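PDB 6DFL: lipopolysaccharide core heptose(I) kinase RfaP from Pseudomonas aeruginosa, which phosphorylates the first heptose of the lipopolysaccharide inner core with ATP and magnesium, and also acts as a protein-tyrosine kinase that autophosphorylates. Local coordinates for residues H161-I166 with V186-R191. Numbering follows the deposited sequence.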
loop_
_atom_site.group_PDB
_atom_site.type_symbol
_atom_site.label_atom_id
_atom_site.label_comp_id
_atom_site.label_asym_id
_atom_site.label_seq_id
_atom_site.Cartn_x
_atom_site.Cartn_y
_atom_site.Cartn_z
ATOM N N HIS A 161 -3.339 10.322 0.472
ATOM C CA HIS A 161 -4.221 9.678 1.428
ATOM C C HIS A 161 -4.346 10.486 2.704
ATOM O O HIS A 161 -5.455 10.829 3.105
ATOM C CB HIS A 161 -3.725 8.283 1.752
ATOM C CG HIS A 161 -4.766 7.433 2.378
ATOM N ND1 HIS A 161 -5.183 6.241 1.829
ATOM C CD2 HIS A 161 -5.516 7.627 3.487
ATOM C CE1 HIS A 161 -6.127 5.721 2.595
ATOM N NE2 HIS A 161 -6.353 6.545 3.601
ATOM N N ARG A 162 -3.211 10.778 3.340
ATOM C CA ARG A 162 -3.051 11.499 4.604
ATOM C C ARG A 162 -3.135 10.554 5.791
ATOM O O ARG A 162 -2.606 10.857 6.857
ATOM C CB ARG A 162 -4.050 12.628 4.763
ATOM C CG ARG A 162 -3.695 13.816 3.947
ATOM C CD ARG A 162 -4.267 15.048 4.538
ATOM N NE ARG A 162 -3.412 15.559 5.610
ATOM C CZ ARG A 162 -3.636 16.698 6.254
ATOM N NH1 ARG A 162 -4.692 17.432 5.931
ATOM N NH2 ARG A 162 -2.793 17.109 7.188
ATOM N N ASP A 163 -3.742 9.392 5.604
ATOM C CA ASP A 163 -3.676 8.287 6.545
ATOM C C ASP A 163 -3.295 7.000 5.832
ATOM O O ASP A 163 -3.996 5.983 5.891
ATOM C CB ASP A 163 -5.014 8.174 7.255
ATOM C CG ASP A 163 -5.286 9.376 8.116
ATOM O OD1 ASP A 163 -4.486 9.614 9.041
ATOM O OD2 ASP A 163 -6.253 10.100 7.841
ATOM N N CYS A 164 -2.150 7.042 5.144
ATOM C CA CYS A 164 -1.679 5.943 4.312
ATOM C C CYS A 164 -0.924 4.945 5.181
ATOM O O CYS A 164 0.287 5.037 5.379
ATOM C CB CYS A 164 -0.808 6.483 3.192
ATOM S SG CYS A 164 -0.728 5.366 1.845
ATOM N N TYR A 165 -1.661 4.002 5.753
ATOM C CA TYR A 165 -1.078 2.966 6.587
ATOM C C TYR A 165 -1.531 1.627 6.055
ATOM O O TYR A 165 -2.579 1.521 5.409
ATOM C CB TYR A 165 -1.504 3.072 8.061
ATOM C CG TYR A 165 -1.684 4.469 8.546
ATOM C CD1 TYR A 165 -0.639 5.379 8.500
ATOM C CD2 TYR A 165 -2.904 4.886 9.099
ATOM C CE1 TYR A 165 -0.804 6.689 8.968
ATOM C CE2 TYR A 165 -3.080 6.191 9.583
ATOM C CZ TYR A 165 -2.024 7.082 9.514
ATOM O OH TYR A 165 -2.184 8.368 9.961
ATOM N N ILE A 166 -0.764 0.588 6.385
ATOM C CA ILE A 166 -1.161 -0.735 5.924
ATOM C C ILE A 166 -2.529 -1.125 6.460
ATOM O O ILE A 166 -3.261 -1.866 5.802
ATOM C CB ILE A 166 -0.077 -1.784 6.239
ATOM C CG1 ILE A 166 0.350 -1.757 7.702
ATOM C CG2 ILE A 166 1.137 -1.536 5.346
ATOM C CD1 ILE A 166 1.300 -2.880 8.077
ATOM N N VAL A 186 -8.178 0.123 -0.936
ATOM C CA VAL A 186 -7.769 1.157 0.004
ATOM C C VAL A 186 -9.022 1.751 0.638
ATOM O O VAL A 186 -10.032 1.977 -0.040
ATOM C CB VAL A 186 -6.924 2.238 -0.693
ATOM C CG1 VAL A 186 -7.680 2.834 -1.896
ATOM C CG2 VAL A 186 -6.514 3.335 0.316
ATOM N N ILE A 187 -8.971 1.984 1.946
ATOM C CA ILE A 187 -10.126 2.561 2.622
ATOM C C ILE A 187 -9.668 3.765 3.412
ATOM O O ILE A 187 -8.529 4.221 3.255
ATOM C CB ILE A 187 -10.815 1.540 3.541
ATOM C CG1 ILE A 187 -9.844 1.128 4.653
ATOM C CG2 ILE A 187 -11.293 0.339 2.742
ATOM C CD1 ILE A 187 -10.500 0.501 5.867
ATOM N N ASP A 188 -10.546 4.230 4.309
ATOM C CA ASP A 188 -10.464 5.456 5.082
ATOM C C ASP A 188 -9.841 6.623 4.354
ATOM O O ASP A 188 -8.640 6.875 4.500
ATOM C CB ASP A 188 -9.671 5.285 6.360
ATOM C CG ASP A 188 -9.600 6.590 7.131
ATOM O OD1 ASP A 188 -10.650 7.263 7.225
ATOM O OD2 ASP A 188 -8.514 6.977 7.593
ATOM N N LEU A 189 -10.646 7.381 3.624
ATOM C CA LEU A 189 -10.138 8.542 2.915
ATOM C C LEU A 189 -10.669 9.833 3.527
ATOM O O LEU A 189 -10.779 10.852 2.839
ATOM C CB LEU A 189 -10.490 8.411 1.435
ATOM C CG LEU A 189 -9.805 7.179 0.828
ATOM C CD1 LEU A 189 -10.515 6.649 -0.384
ATOM C CD2 LEU A 189 -8.387 7.525 0.465
ATOM N N HIS A 190 -10.982 9.809 4.824
ATOM C CA HIS A 190 -11.788 10.881 5.403
ATOM C C HIS A 190 -11.059 12.220 5.374
ATOM O O HIS A 190 -11.709 13.268 5.291
ATOM C CB HIS A 190 -12.207 10.510 6.831
ATOM C CG HIS A 190 -11.108 10.663 7.827
ATOM N ND1 HIS A 190 -10.044 9.788 7.901
ATOM C CD2 HIS A 190 -10.867 11.627 8.741
ATOM C CE1 HIS A 190 -9.204 10.196 8.833
ATOM N NE2 HIS A 190 -9.682 11.307 9.361
ATOM N N ARG A 191 -9.721 12.196 5.404
ATOM C CA ARG A 191 -8.835 13.349 5.241
ATOM C C ARG A 191 -8.134 13.416 3.874
ATOM O O ARG A 191 -7.178 14.183 3.728
ATOM C CB ARG A 191 -7.725 13.327 6.291
ATOM C CG ARG A 191 -8.140 13.530 7.703
ATOM C CD ARG A 191 -6.943 14.031 8.491
ATOM N NE ARG A 191 -5.885 13.038 8.615
ATOM C CZ ARG A 191 -4.680 13.304 9.101
ATOM N NH1 ARG A 191 -4.378 14.535 9.491
ATOM N NH2 ARG A 191 -3.775 12.338 9.184
#
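Arg191 grips the carboxylate of Asp163 side-on, joining the two loops by a salt bridge with one nitrogen for each oxygen. Arg191 NE donates almost straight to the syn side of Asp163 OD2, 3.1 Å away. Arg191 NH2 reaches Asp163 OD1 at 2.8 Å, from above the carboxylate plane. OD1 also accepts a weak hydrogen bond from the hydroxyl of Tyr165, while His190 CE1 lies 3.1 Å from Asp163 OD2. A bend at chi3 of Arg191 (-67°) turns its guanidinium back to Asp163. On one face of that group the guanidinium of Arg162 lies flat, centres 4.6 Å apart, a stack of like charges whose repulsion the carboxylate of Asp163 probably eases.

Deeper in, the His161 ring, with CG anti to the backbone N (chi1 -162°), points into the backbone of residues 186-191. His161 NE2 is directed at Asp188 O in a bent hydrogen bond (132°), whose length of 2.5 Å is too short to be trusted. Around the same edge stand Ile187 O and Val186 CG2. Leu189 CD2 makes a CH-pi contact over one face, 3.7 Å from the centroid of the His161 ring; Asp163 O lies above the opposite face, toward the rim. The backbone nitrogens of His161 and Arg162 are bound by the carboxylate of Asp206, in helix 200-212, and Asp163 O accepts from His168 ND1. His190 ND1 donates a hydrogen bond to the syn lone pair of Asp188 OD1, which is tilted from the His190 ring plane.

The arrangement is consistent with the His-Arg-Asp catalytic loop of protein kinases facing a loop that carries Asp188-Leu189-His190 where those kinases have Asp-Phe-Gly. The two-nitrogen grip of Arg191, with the weak Tyr165 bond, fixes the rotation of the Asp163 carboxylate, consistent with an active-site residue, assigned by similarity, being oriented from the 186-191 loop.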